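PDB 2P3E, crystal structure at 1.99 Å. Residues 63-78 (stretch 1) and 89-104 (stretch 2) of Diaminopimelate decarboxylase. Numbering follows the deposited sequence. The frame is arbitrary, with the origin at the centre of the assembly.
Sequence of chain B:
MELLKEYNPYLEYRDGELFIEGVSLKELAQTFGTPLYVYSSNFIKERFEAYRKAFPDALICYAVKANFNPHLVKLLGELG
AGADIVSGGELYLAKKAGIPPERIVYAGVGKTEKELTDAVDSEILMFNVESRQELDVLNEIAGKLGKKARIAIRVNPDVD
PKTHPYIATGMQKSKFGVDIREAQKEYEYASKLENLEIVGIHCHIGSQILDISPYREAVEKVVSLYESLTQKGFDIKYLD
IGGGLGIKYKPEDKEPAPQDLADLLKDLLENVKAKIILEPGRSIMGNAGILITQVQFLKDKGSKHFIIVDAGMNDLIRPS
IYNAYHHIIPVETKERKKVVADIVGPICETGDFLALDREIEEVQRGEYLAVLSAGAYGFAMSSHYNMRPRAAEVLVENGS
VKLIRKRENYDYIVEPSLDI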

# COMPACT_ATOMS: atom_id res chain seq x y z
N ALA B 63 -20.17 -0.63 -1.70
CA ALA B 63 -19.04 0.28 -1.45
C ALA B 63 -17.82 -0.22 -2.21
O ALA B 63 -17.10 -1.12 -1.76
N VAL B 64 -17.60 0.37 -3.38
CA VAL B 64 -16.57 -0.05 -4.32
C VAL B 64 -15.15 -0.01 -3.72
O VAL B 64 -14.28 -0.78 -4.12
N LYS B 65 -14.92 0.84 -2.73
CA LYS B 65 -13.63 0.90 -2.04
C LYS B 65 -13.14 -0.46 -1.50
O LYS B 65 -11.93 -0.69 -1.39
N ALA B 66 -14.07 -1.35 -1.14
CA ALA B 66 -13.70 -2.65 -0.55
C ALA B 66 -12.97 -3.56 -1.53
O ALA B 66 -12.11 -4.33 -1.13
N ASN B 67 -13.33 -3.46 -2.81
CA ASN B 67 -12.82 -4.36 -3.86
C ASN B 67 -13.27 -3.85 -5.23
O ASN B 67 -14.48 -3.78 -5.49
N PHE B 68 -12.31 -3.50 -6.08
CA PHE B 68 -12.59 -2.89 -7.37
C PHE B 68 -12.55 -3.84 -8.56
O PHE B 68 -12.60 -3.38 -9.70
N ASN B 69 -12.47 -5.15 -8.33
CA ASN B 69 -12.39 -6.05 -9.49
C ASN B 69 -13.65 -5.88 -10.33
O ASN B 69 -14.75 -6.05 -9.81
N PRO B 70 -13.50 -5.54 -11.63
CA PRO B 70 -14.69 -5.19 -12.40
C PRO B 70 -15.66 -6.36 -12.60
O PRO B 70 -16.87 -6.12 -12.71
N HIS B 71 -15.16 -7.58 -12.63
CA HIS B 71 -16.03 -8.75 -12.73
C HIS B 71 -16.86 -8.95 -11.45
O HIS B 71 -18.03 -9.34 -11.51
N LEU B 72 -16.26 -8.66 -10.29
CA LEU B 72 -17.00 -8.75 -9.04
C LEU B 72 -18.05 -7.65 -8.94
O LEU B 72 -19.17 -7.89 -8.46
N VAL B 73 -17.69 -6.44 -9.39
CA VAL B 73 -18.63 -5.33 -9.39
C VAL B 73 -19.78 -5.61 -10.37
O VAL B 73 -20.93 -5.35 -10.04
N LYS B 74 -19.45 -6.17 -11.54
CA LYS B 74 -20.49 -6.56 -12.52
C LYS B 74 -21.47 -7.56 -11.95
O LYS B 74 -22.68 -7.43 -12.15
N LEU B 75 -20.94 -8.55 -11.23
CA LEU B 75 -21.73 -9.56 -10.54
C LEU B 75 -22.84 -8.95 -9.65
O LEU B 75 -24.01 -9.38 -9.68
N LEU B 76 -22.46 -7.96 -8.84
CA LEU B 76 -23.39 -7.23 -7.98
C LEU B 76 -24.34 -6.35 -8.78
O LEU B 76 -25.54 -6.32 -8.51
N GLY B 77 -23.80 -5.64 -9.76
CA GLY B 77 -24.61 -4.80 -10.66
C GLY B 77 -25.74 -5.58 -11.33
O GLY B 77 -26.84 -5.05 -11.52
N GLU B 78 -25.47 -6.83 -11.68
CA GLU B 78 -26.48 -7.70 -12.33
C GLU B 78 -27.58 -8.11 -11.36
O GLU B 78 -28.70 -8.46 -11.79
N GLY B 89 -12.19 7.12 -10.57
CA GLY B 89 -11.88 5.74 -10.95
C GLY B 89 -13.00 4.75 -10.62
O GLY B 89 -13.26 3.82 -11.40
N GLU B 90 -13.63 4.92 -9.46
CA GLU B 90 -14.76 4.05 -9.05
C GLU B 90 -16.02 4.36 -9.86
O GLU B 90 -16.81 3.45 -10.16
N LEU B 91 -16.18 5.62 -10.25
CA LEU B 91 -17.25 6.00 -11.21
C LEU B 91 -17.07 5.23 -12.53
O LEU B 91 -18.01 4.61 -13.03
N TYR B 92 -15.86 5.31 -13.08
CA TYR B 92 -15.47 4.59 -14.31
C TYR B 92 -15.79 3.11 -14.16
O TYR B 92 -16.44 2.52 -15.02
N LEU B 93 -15.36 2.54 -13.03
CA LEU B 93 -15.54 1.14 -12.75
C LEU B 93 -17.00 0.75 -12.63
O LEU B 93 -17.45 -0.23 -13.25
N ALA B 94 -17.78 1.54 -11.88
CA ALA B 94 -19.21 1.25 -11.71
C ALA B 94 -19.90 1.25 -13.08
O ALA B 94 -20.66 0.34 -13.40
N LYS B 95 -19.59 2.27 -13.88
CA LYS B 95 -20.18 2.43 -15.22
C LYS B 95 -19.82 1.30 -16.19
O LYS B 95 -20.69 0.80 -16.90
N LYS B 96 -18.55 0.89 -16.18
CA LYS B 96 -18.07 -0.24 -16.97
C LYS B 96 -18.73 -1.54 -16.57
O LYS B 96 -18.94 -2.43 -17.41
N ALA B 97 -19.04 -1.67 -15.28
CA ALA B 97 -19.72 -2.85 -14.78
C ALA B 97 -21.24 -2.84 -15.00
O ALA B 97 -21.94 -3.76 -14.57
N GLY B 98 -21.75 -1.81 -15.66
CA GLY B 98 -23.17 -1.75 -16.00
C GLY B 98 -24.07 -1.13 -14.93
O GLY B 98 -25.29 -1.14 -15.07
N ILE B 99 -23.47 -0.59 -13.87
CA ILE B 99 -24.26 0.10 -12.84
C ILE B 99 -24.68 1.50 -13.34
O ILE B 99 -23.82 2.32 -13.62
N PRO B 100 -26.00 1.74 -13.48
CA PRO B 100 -26.49 3.04 -13.93
C PRO B 100 -26.27 4.16 -12.90
O PRO B 100 -26.40 3.92 -11.69
N PRO B 101 -25.91 5.38 -13.37
CA PRO B 101 -25.70 6.55 -12.49
C PRO B 101 -26.88 6.86 -11.58
O PRO B 101 -26.68 7.44 -10.53
N GLU B 102 -28.08 6.47 -11.98
CA GLU B 102 -29.26 6.57 -11.11
C GLU B 102 -29.15 5.72 -9.83
O GLU B 102 -29.92 5.92 -8.88
N ARG B 103 -28.20 4.78 -9.79
CA ARG B 103 -27.95 4.00 -8.57
C ARG B 103 -26.55 4.29 -7.98
O ARG B 103 -26.04 3.52 -7.18
N ILE B 104 -25.94 5.40 -8.38
CA ILE B 104 -24.59 5.75 -7.92
C ILE B 104 -24.61 6.95 -6.98
O ILE B 104 -25.21 8.00 -7.31

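Helix 89-96 packs against helix 70-78 and the loop before it, with the two helix axes 9.2 Å apart at closest approach. Gly89 makes no contact. Glu90 points toward stretch 1 and is buried, with chi1 m and chi2 t. Its carboxylate lies beside the 3-10 segment 64-66. Glu90 OE2 is 3.3 Å from Lys65 N, but the angle is too poor for a hydrogen bond. Two waters make the link instead. Water 1 donates to Val64 O (2.8 Å) and to Glu90 OE2 (2.7 Å). Water 2 accepts from Lys65 N (2.9 Å) and donates to Glu90 OE1 (2.6 Å).

Leu91 points away. Leu93 points toward stretch 1 and loses the most area to it. Its chi1 t, chi2 p rotamer sets CD2 3.6 Å from Val64 CG1 and 3.3 Å from Phe68 CB. Val64 is t and Phe68 is p; the Phe68 ring leads away, so its CB makes the side-chain contact, and Phe68 O lies 3.2 Å from Leu93 CD2. Leu93 CD1 meets Pro70 CB at 4.0 Å.

Ala94 and Lys95 make no contact. Ala97 lies where the backbones come close, its CA 4.4 Å from Lys74 CA. Its small CB fits against the helix, 3.6 Å from both Val73 CG1 and Lys74 N. Val73 is t and points toward stretch 2. Gly98 ends the helix in a Schellman motif, with positive phi.

Ile99 is m, t. Its CA-to-CB bond runs sideways, but its end comes nearer: CD1 reaches Val73 CG1 at 3.8 Å. Its CG1 lies 3.8 Å from Gly77 CA. A CB on Gly77 would sit only 3.0 Å from Ile99 CG1, so the glycine leaves room for Ile99. Pro100, Pro101 and Glu102 stay out of reach. Arg103 points back toward stretch 1, with chi1 m. Its NH2 gives a weak hydrogen bond to Gly77 O, at 3.3 Å.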

# COMPACT_ATOMS: atom_id res chain seq x y z
CB ALA B 63 -18.74 0.39 0.06
CB VAL B 64 -16.68 0.77 -5.63
CG1 VAL B 64 -15.58 0.38 -6.62
CG2 VAL B 64 -18.09 0.52 -6.27
CB LYS B 65 -13.67 1.93 -0.89
CG LYS B 65 -14.76 1.64 0.18
CD LYS B 65 -14.70 2.70 1.27
CE LYS B 65 -15.83 2.45 2.24
NZ LYS B 65 -15.72 3.41 3.37
CB ALA B 66 -14.93 -3.36 -0.01
CB ASN B 67 -13.36 -5.79 -3.67
CG ASN B 67 -12.57 -6.81 -4.49
OD1 ASN B 67 -12.35 -6.63 -5.69
ND2 ASN B 67 -12.13 -7.88 -3.83
CB PHE B 68 -11.69 -1.63 -7.64
CG PHE B 68 -10.22 -1.87 -7.54
CD1 PHE B 68 -9.56 -2.66 -8.48
CD2 PHE B 68 -9.47 -1.28 -6.51
CE1 PHE B 68 -8.18 -2.89 -8.39
CE2 PHE B 68 -8.10 -1.49 -6.42
CZ PHE B 68 -7.45 -2.30 -7.35
CB ASN B 69 -12.20 -7.52 -9.07
CG ASN B 69 -12.06 -8.46 -10.27
OD1 ASN B 69 -13.01 -8.64 -11.03
ND2 ASN B 69 -10.88 -9.02 -10.45
CB PRO B 70 -14.16 -4.69 -13.75
CG PRO B 70 -12.73 -5.09 -13.81
CD PRO B 70 -12.25 -5.42 -12.41
CB HIS B 71 -15.23 -10.02 -13.09
CG HIS B 71 -14.44 -9.87 -14.36
ND1 HIS B 71 -15.03 -9.89 -15.61
CD2 HIS B 71 -13.12 -9.63 -14.57
CE1 HIS B 71 -14.10 -9.71 -16.53
NE2 HIS B 71 -12.93 -9.54 -15.93
CB LEU B 72 -16.04 -8.72 -7.84
CG LEU B 72 -14.99 -9.85 -7.78
CD1 LEU B 72 -14.05 -9.68 -6.58
CD2 LEU B 72 -15.65 -11.25 -7.75
CB VAL B 73 -17.93 -3.98 -9.70
CG1 VAL B 73 -18.96 -2.83 -9.69
CG2 VAL B 73 -16.81 -3.69 -8.64
CB LYS B 74 -19.87 -7.08 -13.83
CG LYS B 74 -20.95 -7.39 -14.91
CD LYS B 74 -20.32 -7.55 -16.27
CE LYS B 74 -21.35 -7.35 -17.37
NZ LYS B 74 -21.58 -5.86 -17.61
CB LEU B 75 -20.77 -10.43 -9.71
CG LEU B 75 -21.10 -11.88 -9.37
CD1 LEU B 75 -21.02 -12.75 -10.64
CD2 LEU B 75 -20.15 -12.44 -8.33
CB LEU B 76 -22.62 -6.39 -6.94
CG LEU B 76 -21.85 -7.27 -5.93
CD1 LEU B 76 -20.73 -6.49 -5.23
CD2 LEU B 76 -22.81 -7.87 -4.91
CB GLU B 78 -25.81 -8.94 -12.95
CG GLU B 78 -24.92 -8.65 -14.17
CD GLU B 78 -25.72 -8.60 -15.49
OE1 GLU B 78 -26.97 -8.63 -15.43
OE2 GLU B 78 -25.09 -8.52 -16.58
CB GLU B 90 -15.02 4.16 -7.54
CG GLU B 90 -13.79 3.75 -6.68
CD GLU B 90 -14.10 3.64 -5.19
OE1 GLU B 90 -15.16 4.14 -4.72
OE2 GLU B 90 -13.27 3.03 -4.48
CB LEU B 91 -17.26 7.50 -11.45
CG LEU B 91 -18.32 8.00 -12.47
CD1 LEU B 91 -19.76 7.77 -11.97
CD2 LEU B 91 -18.11 9.46 -12.83
CB TYR B 92 -13.98 4.84 -14.60
CG TYR B 92 -13.22 3.75 -15.34
CD1 TYR B 92 -13.01 3.83 -16.72
CD2 TYR B 92 -12.66 2.67 -14.65
CE1 TYR B 92 -12.30 2.85 -17.41
CE2 TYR B 92 -11.96 1.66 -15.33
CZ TYR B 92 -11.78 1.76 -16.71
OH TYR B 92 -11.07 0.79 -17.36
CB LEU B 93 -14.80 0.81 -11.47
CG LEU B 93 -14.48 -0.63 -11.12
CD1 LEU B 93 -13.40 -1.20 -12.04
CD2 LEU B 93 -13.99 -0.55 -9.71
CB ALA B 94 -19.86 2.30 -10.77
CB LYS B 95 -19.85 3.81 -15.82
CG LYS B 95 -20.68 4.95 -15.20
CD LYS B 95 -20.10 6.34 -15.49
CE LYS B 95 -20.47 6.86 -16.86
NZ LYS B 95 -20.04 8.28 -17.06
CB LYS B 96 -16.56 -0.42 -16.82
CG LYS B 96 -15.72 0.54 -17.62
CD LYS B 96 -15.44 0.01 -19.02
CE LYS B 96 -14.47 0.93 -19.73
NZ LYS B 96 -14.40 0.61 -21.19
CB ALA B 97 -19.38 -3.07 -13.29
CB ILE B 99 -23.51 0.16 -11.48
CG1 ILE B 99 -23.28 -1.28 -10.97
CG2 ILE B 99 -24.29 1.01 -10.45
CD1 ILE B 99 -22.53 -1.42 -9.68
CB PRO B 100 -27.98 2.80 -14.14
CG PRO B 100 -28.33 1.66 -13.26
CD PRO B 100 -27.10 0.79 -13.23
CB PRO B 101 -25.47 7.70 -13.48
CG PRO B 101 -25.91 7.18 -14.80
CD PRO B 101 -25.64 5.72 -14.78
CB GLU B 102 -30.54 6.22 -11.89
CG GLU B 102 -30.84 7.20 -13.06
CD GLU B 102 -30.10 6.88 -14.35
OE1 GLU B 102 -29.34 5.90 -14.37
OE2 GLU B 102 -30.28 7.62 -15.34
CB ARG B 103 -28.11 2.51 -8.84
CG ARG B 103 -29.49 2.10 -9.43
CD ARG B 103 -29.81 0.61 -9.18
NE ARG B 103 -28.72 -0.29 -9.59
CZ ARG B 103 -28.76 -1.14 -10.62
NH1 ARG B 103 -29.85 -1.24 -11.39
NH2 ARG B 103 -27.69 -1.92 -10.87
CB ILE B 104 -23.64 6.00 -9.12
CG1 ILE B 104 -23.53 4.73 -9.98
CG2 ILE B 104 -22.26 6.58 -8.66
CD1 ILE B 104 -22.61 4.87 -11.19
O HOH W 1 -12.14 0.74 -5.23
O HOH W 2 -16.33 3.38 -2.47